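Local coordinates for invasion protein InvA (Salmonella enterica subsp. enterica serovar Typhimurium, PDB 3LW9), which belongs to the type III secretion apparatus of the inner membrane and takes part in invasion of intestinal epithelial cells, the chain here being part of its cytoplasmic domain, at residues 7-12 against 52-57; 65-70 against 92-97. The protein carries 2 engineered substitutions. All blocks are in the same frame, centred on the assembly; numbering follows the deposited sequence.

Overall arrangement
From the N terminus, strand 5-9 leads into two helices and strand 41-45 before strand 53-58 returns beside it; this pairing is contact 1, which closes a loop of 39 residues. The chain then turns back into strand 61-67, whose end lies opposite strand 90-94 in contact 2, closing a second loop of 21 residues. The two loops run in series, neither nested nor crossed. Contact 1 is internal to the mixed sheet ordered 41-45, 5-9, 53-58, 61-67, whereas contact 2 joins one of its outermost strands, 61-67, to an outermost strand of the second, antiparallel sheet. Between them, Ile54 O and Phe66 N probably share a hydrogen bond, and the contact centres are about 13 Å apart.

Contact 1: residues 7-12 against 52-57; sequences LLVPKS and NSIVLL
Leu8 and Val55 form an antiparallel hydrogen-bonded pair, with strand axes 4.6 Å apart and N-to-C directions at 158°, and Leu7 faces Leu56 as the adjoining non-hydrogen-bonded pair. Leu8 N donates to Val55 O at 2.9 Å, and Val55 N returns the bond to Leu8 O at 3.0 Å. Each oxygen also receives a CA-H contact, from Leu7 and Ile54 respectively.

On one face, Leu7 CD2 reaches between Ile54 CG2 and Leu56 CD1, the latter 3.8 Å away. Ile54 chi1 of -56° sets CG1 beside the backbone N and CG2 opposite it, which sends CD1 to Val9 CG1 at 3.3 Å, tighter than ordinary van der Waals packing, while CG2 meets Leu7. Ile54 and Leu56 also touch helix 120-151 through Leu124 and Leu128, so this face looks into the core. On the other face, Leu8 puts CD2 against Val55 CB and CD1 close to Leu57 CD1 at 3.4 Å, the two leucines crossing at about a right angle.

Pro10, whose ring nitrogen carries no hydrogen, cannot donate to Ser53 O; its CD sits 3.2 Å from that buried oxygen, which has no hydrogen-bond partner in the model. The chemistry thus confines the two backbone bonds to the Leu8-Val55 pair, with apolar side chains on both faces supplying most of the remaining contact between these central strands.

Contact 2: residues 65-70 against 92-97; sequences QFTVYF and HQQGSS
Thr67 CB lies over one face of the His92 imidazole, in keeping with the first torsions of both residues: chi1 of -63° sets Thr67 OG1 beside its own backbone N and CG2 opposite that nitrogen, while chi1 of 172° extends the His92 ring away from its backbone N and under the threonine. The evidence for a CH-pi contact is the position of Thr67 CB, 3.5 Å from the centroid of the His92 ring and only 12° off the ring normal. Both branches lean toward the ND1-CE1 side of that face, with Thr67 OG1 3.2 Å from His92 CE1 and Thr67 CG2 3.7 Å from His92 ND1. Tyr69 adds a looser contact, its ring edge at CE2 lying 4.4 Å from His92 CB, and the same tyrosine packs edge-to-face with Trp101 of strand 97-102.

The strand axes are 9.0 Å apart, too far for direct backbone pairing, and a water spans the gap. It accepts from Thr67 N at 3.0 Å and donates to Gln94 OE1 at 2.7 Å. The Gln94 chain bends at chi2, which brings its amide carbon CD to the edge of the His92 ring, in the ring plane.

Gln94 also begins the type II' turn to Ser97, closed by backbone hydrogen bonds in both directions, with Gly95 at the positive-phi position; this turn links strands 90-94 and 97-102 as a hairpin. The chemistry implies that the outermost strands of the two sheets meet through a CH-pi contact on one imidazole face and a water-mediated link, without merging into a continuous sheet.

Contact 1: residues 7-12 against 52-57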
loop_
_atom_site.group_PDB
_atom_site.type_symbol
_atom_site.label_atom_id
_atom_site.label_comp_id
_atom_site.label_asym_id
_atom_site.label_seq_id
_atom_site.Cartn_x
_atom_site.Cartn_y
_atom_site.Cartn_z
ATOM N N LEU A 7 8.934 -8.281 5.134
ATOM C CA LEU A 7 8.201 -8.490 3.914
ATOM C C LEU A 7 8.469 -9.908 3.449
ATOM O O LEU A 7 9.617 -10.234 3.087
ATOM C CB LEU A 7 8.653 -7.525 2.842
ATOM C CG LEU A 7 8.486 -6.025 3.096
ATOM C CD1 LEU A 7 9.038 -5.238 1.890
ATOM C CD2 LEU A 7 7.022 -5.693 3.345
ATOM N N LEU A 8 7.418 -10.723 3.483
ATOM C CA LEU A 8 7.377 -12.030 2.811
ATOM C C LEU A 8 7.228 -11.791 1.317
ATOM O O LEU A 8 6.263 -11.121 0.876
ATOM C CB LEU A 8 6.205 -12.845 3.283
ATOM C CG LEU A 8 6.239 -13.473 4.679
ATOM C CD1 LEU A 8 7.026 -12.626 5.609
ATOM C CD2 LEU A 8 4.865 -13.765 5.211
ATOM N N VAL A 9 8.165 -12.353 0.560
ATOM C CA VAL A 9 8.231 -12.156 -0.864
ATOM C C VAL A 9 8.315 -13.488 -1.608
ATOM O O VAL A 9 8.659 -14.535 -1.013
ATOM C CB VAL A 9 9.395 -11.231 -1.260
ATOM C CG1 VAL A 9 9.285 -9.864 -0.561
ATOM C CG2 VAL A 9 10.750 -11.873 -0.956
ATOM N N PRO A 10 7.990 -13.472 -2.915
ATOM C CA PRO A 10 8.037 -14.748 -3.610
ATOM C C PRO A 10 9.445 -15.247 -3.699
ATOM O O PRO A 10 10.377 -14.462 -3.875
ATOM C CB PRO A 10 7.471 -14.426 -4.986
ATOM C CG PRO A 10 6.569 -13.215 -4.716
ATOM C CD PRO A 10 7.308 -12.428 -3.719
ATOM N N LYS A 11 9.617 -16.556 -3.563
ATOM C CA LYS A 11 10.967 -17.101 -3.505
ATOM C C LYS A 11 11.724 -16.756 -4.773
ATOM O O LYS A 11 12.912 -16.501 -4.727
ATOM C CB LYS A 11 10.952 -18.616 -3.306
ATOM C CG LYS A 11 10.559 -19.012 -1.926
ATOM C CD LYS A 11 10.784 -20.496 -1.657
ATOM C CE LYS A 11 10.257 -20.867 -0.271
ATOM N NZ LYS A 11 10.044 -22.329 -0.049
ATOM N N SER A 12 11.049 -16.754 -5.911
ATOM C CA SER A 12 11.749 -16.459 -7.161
ATOM C C SER A 12 12.113 -14.984 -7.320
ATOM O O SER A 12 12.871 -14.666 -8.220
ATOM C CB SER A 12 10.925 -16.899 -8.360
ATOM O OG SER A 12 9.782 -16.111 -8.466
ATOM N N ASN A 52 4.033 -12.044 -7.507
ATOM C CA ASN A 52 3.312 -10.768 -7.507
ATOM C C ASN A 52 2.550 -10.465 -6.200
ATOM O O ASN A 52 1.700 -9.580 -6.152
ATOM C CB ASN A 52 2.416 -10.679 -8.758
ATOM C CG ASN A 52 3.205 -10.869 -10.061
ATOM O OD1 ASN A 52 4.277 -10.265 -10.298
ATOM N ND2 ASN A 52 2.684 -11.709 -10.912
ATOM N N SER A 53 2.895 -11.182 -5.125
ATOM C CA SER A 53 2.262 -11.020 -3.815
ATOM C C SER A 53 3.344 -10.752 -2.783
ATOM O O SER A 53 4.415 -11.378 -2.855
ATOM C CB SER A 53 1.476 -12.265 -3.436
ATOM O OG SER A 53 0.549 -12.628 -4.431
ATOM N N ILE A 54 3.087 -9.794 -1.876
ATOM C CA ILE A 54 3.963 -9.450 -0.756
ATOM C C ILE A 54 3.120 -9.356 0.536
ATOM O O ILE A 54 1.990 -8.805 0.538
ATOM C CB ILE A 54 4.680 -8.100 -0.966
ATOM C CG1 ILE A 54 5.474 -8.066 -2.270
ATOM C CG2 ILE A 54 5.577 -7.736 0.272
ATOM C CD1 ILE A 54 6.964 -8.135 -2.087
ATOM N N VAL A 55 3.630 -9.949 1.614
ATOM C CA VAL A 55 2.966 -9.822 2.911
ATOM C C VAL A 55 3.820 -8.971 3.865
ATOM O O VAL A 55 5.024 -9.189 4.036
ATOM C CB VAL A 55 2.604 -11.197 3.502
ATOM C CG1 VAL A 55 1.863 -11.014 4.838
ATOM C CG2 VAL A 55 1.743 -11.963 2.524
ATOM N N LEU A 56 3.203 -7.942 4.434
ATOM C CA LEU A 56 3.832 -7.118 5.443
ATOM C C LEU A 56 3.518 -7.642 6.832
ATOM O O LEU A 56 2.364 -7.717 7.207
ATOM C CB LEU A 56 3.324 -5.686 5.341
ATOM C CG LEU A 56 3.780 -4.682 6.416
ATOM C CD1 LEU A 56 5.283 -4.539 6.546
ATOM C CD2 LEU A 56 3.134 -3.348 6.120
ATOM N N LEU A 57 4.560 -8.029 7.557
ATOM C CA LEU A 57 4.443 -8.368 8.956
ATOM C C LEU A 57 5.072 -7.278 9.801
ATOM O O LEU A 57 6.177 -6.792 9.521
ATOM C CB LEU A 57 5.161 -9.674 9.271
ATOM C CG LEU A 57 5.024 -10.815 8.252
ATOM C CD1 LEU A 57 5.839 -12.023 8.757
ATOM C CD2 LEU A 57 3.538 -11.163 8.060
#

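Contact 2: residues 65-70 against 92-97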
loop_
_atom_site.group_PDB
_atom_site.type_symbol
_atom_site.label_atom_id
_atom_site.label_comp_id
_atom_site.label_asym_id
_atom_site.label_seq_id
_atom_site.Cartn_x
_atom_site.Cartn_y
_atom_site.Cartn_z
ATOM N N GLN A 65 -1.572 -7.543 2.771
ATOM C CA GLN A 65 -0.997 -8.243 1.623
ATOM C C GLN A 65 -1.143 -7.376 0.368
ATOM O O GLN A 65 -2.204 -6.841 0.081
ATOM C CB GLN A 65 -1.640 -9.619 1.423
ATOM C CG GLN A 65 -1.014 -10.459 0.297
ATOM C CD GLN A 65 -1.466 -11.928 0.283
ATOM O OE1 GLN A 65 -1.478 -12.548 -0.778
ATOM N NE2 GLN A 65 -1.829 -12.490 1.453
ATOM N N PHE A 66 -0.046 -7.188 -0.335
ATOM C CA PHE A 66 -0.029 -6.350 -1.540
ATOM C C PHE A 66 0.063 -7.225 -2.796
ATOM O O PHE A 66 0.688 -8.312 -2.783
ATOM C CB PHE A 66 1.159 -5.373 -1.536
ATOM C CG PHE A 66 1.335 -4.610 -0.247
ATOM C CD1 PHE A 66 0.304 -3.850 0.276
ATOM C CD2 PHE A 66 2.549 -4.626 0.433
ATOM C CE1 PHE A 66 0.460 -3.132 1.455
ATOM C CE2 PHE A 66 2.711 -3.899 1.603
ATOM C CZ PHE A 66 1.639 -3.174 2.136
ATOM N N THR A 67 -0.534 -6.743 -3.874
ATOM C CA THR A 67 -0.424 -7.346 -5.171
ATOM C C THR A 67 0.334 -6.341 -6.017
ATOM O O THR A 67 -0.151 -5.249 -6.321
ATOM C CB THR A 67 -1.782 -7.720 -5.762
ATOM O OG1 THR A 67 -2.402 -8.703 -4.929
ATOM C CG2 THR A 67 -1.628 -8.303 -7.143
ATOM N N VAL A 68 1.554 -6.696 -6.362
ATOM C CA VAL A 68 2.406 -5.805 -7.135
ATOM C C VAL A 68 2.937 -6.666 -8.242
ATOM O O VAL A 68 3.454 -7.768 -7.985
ATOM C CB VAL A 68 3.521 -5.186 -6.258
ATOM C CG1 VAL A 68 4.710 -4.799 -7.108
ATOM C CG2 VAL A 68 2.969 -3.985 -5.506
ATOM N N TYR A 69 2.783 -6.218 -9.489
ATOM C CA TYR A 69 3.260 -6.997 -10.616
ATOM C C TYR A 69 4.680 -6.587 -10.965
ATOM O O TYR A 69 4.925 -5.590 -11.684
ATOM C CB TYR A 69 2.320 -6.833 -11.853
ATOM C CG TYR A 69 0.997 -7.535 -11.667
ATOM C CD1 TYR A 69 0.870 -8.880 -11.979
ATOM C CD2 TYR A 69 -0.118 -6.880 -11.156
ATOM C CE1 TYR A 69 -0.286 -9.542 -11.794
ATOM C CE2 TYR A 69 -1.328 -7.561 -10.954
ATOM C CZ TYR A 69 -1.383 -8.892 -11.286
ATOM O OH TYR A 69 -2.522 -9.610 -11.118
ATOM N N PHE A 70 5.616 -7.397 -10.491
ATOM C CA PHE A 70 7.025 -7.092 -10.590
ATOM C C PHE A 70 7.489 -6.825 -11.989
ATOM O O PHE A 70 8.426 -6.050 -12.186
ATOM C CB PHE A 70 7.843 -8.228 -9.964
ATOM C CG PHE A 70 7.659 -8.336 -8.500
ATOM C CD1 PHE A 70 8.181 -7.372 -7.637
ATOM C CD2 PHE A 70 6.946 -9.405 -7.962
ATOM C CE1 PHE A 70 7.983 -7.489 -6.285
ATOM C CE2 PHE A 70 6.777 -9.525 -6.604
ATOM C CZ PHE A 70 7.276 -8.563 -5.769
ATOM N N HIS A 92 -5.956 -5.317 -10.975
ATOM C CA HIS A 92 -6.093 -5.876 -9.643
ATOM C C HIS A 92 -7.145 -5.107 -8.893
ATOM O O HIS A 92 -7.189 -3.886 -8.951
ATOM C CB HIS A 92 -4.791 -5.787 -8.891
ATOM C CG HIS A 92 -4.901 -6.158 -7.454
ATOM N ND1 HIS A 92 -5.230 -7.430 -7.031
ATOM C CD2 HIS A 92 -4.722 -5.422 -6.335
ATOM C CE1 HIS A 92 -5.233 -7.463 -5.714
ATOM N NE2 HIS A 92 -4.916 -6.260 -5.268
ATOM N N GLN A 93 -7.964 -5.830 -8.152
ATOM C CA GLN A 93 -9.038 -5.214 -7.392
ATOM C C GLN A 93 -8.953 -5.473 -5.917
ATOM O O GLN A 93 -8.902 -6.614 -5.508
ATOM C CB GLN A 93 -10.353 -5.734 -7.895
ATOM C CG GLN A 93 -10.817 -4.980 -9.079
ATOM C CD GLN A 93 -12.326 -4.882 -9.144
ATOM O OE1 GLN A 93 -12.989 -4.540 -8.158
ATOM N NE2 GLN A 93 -12.876 -5.168 -10.314
ATOM N N GLN A 94 -8.969 -4.406 -5.126
ATOM C CA GLN A 94 -8.850 -4.506 -3.664
ATOM C C GLN A 94 -9.934 -3.579 -3.090
ATOM O O GLN A 94 -9.794 -2.353 -3.111
ATOM C CB GLN A 94 -7.422 -4.103 -3.219
ATOM C CG GLN A 94 -6.724 -4.998 -2.126
ATOM C CD GLN A 94 -5.181 -5.110 -2.337
ATOM O OE1 GLN A 94 -4.504 -4.117 -2.618
ATOM N NE2 GLN A 94 -4.644 -6.325 -2.211
ATOM N N GLY A 95 -11.031 -4.180 -2.639
ATOM C CA GLY A 95 -12.173 -3.445 -2.080
ATOM C C GLY A 95 -12.971 -2.709 -3.146
ATOM O O GLY A 95 -13.565 -3.320 -4.040
ATOM N N SER A 96 -12.963 -1.385 -3.051
ATOM C CA SER A 96 -13.602 -0.511 -4.036
ATOM C C SER A 96 -12.603 0.004 -5.079
ATOM O O SER A 96 -12.994 0.615 -6.078
ATOM C CB SER A 96 -14.247 0.666 -3.304
ATOM O OG SER A 96 -13.380 1.158 -2.290
ATOM N N SER A 97 -11.318 -0.266 -4.853
ATOM C CA SER A 97 -10.253 0.297 -5.670
ATOM C C SER A 97 -9.748 -0.674 -6.750
ATOM O O SER A 97 -9.559 -1.861 -6.496
ATOM C CB SER A 97 -9.098 0.711 -4.755
ATOM O OG SER A 97 -9.589 1.104 -3.481
HETATM O O HOH W 1 -1.986 -4.108 -3.604
#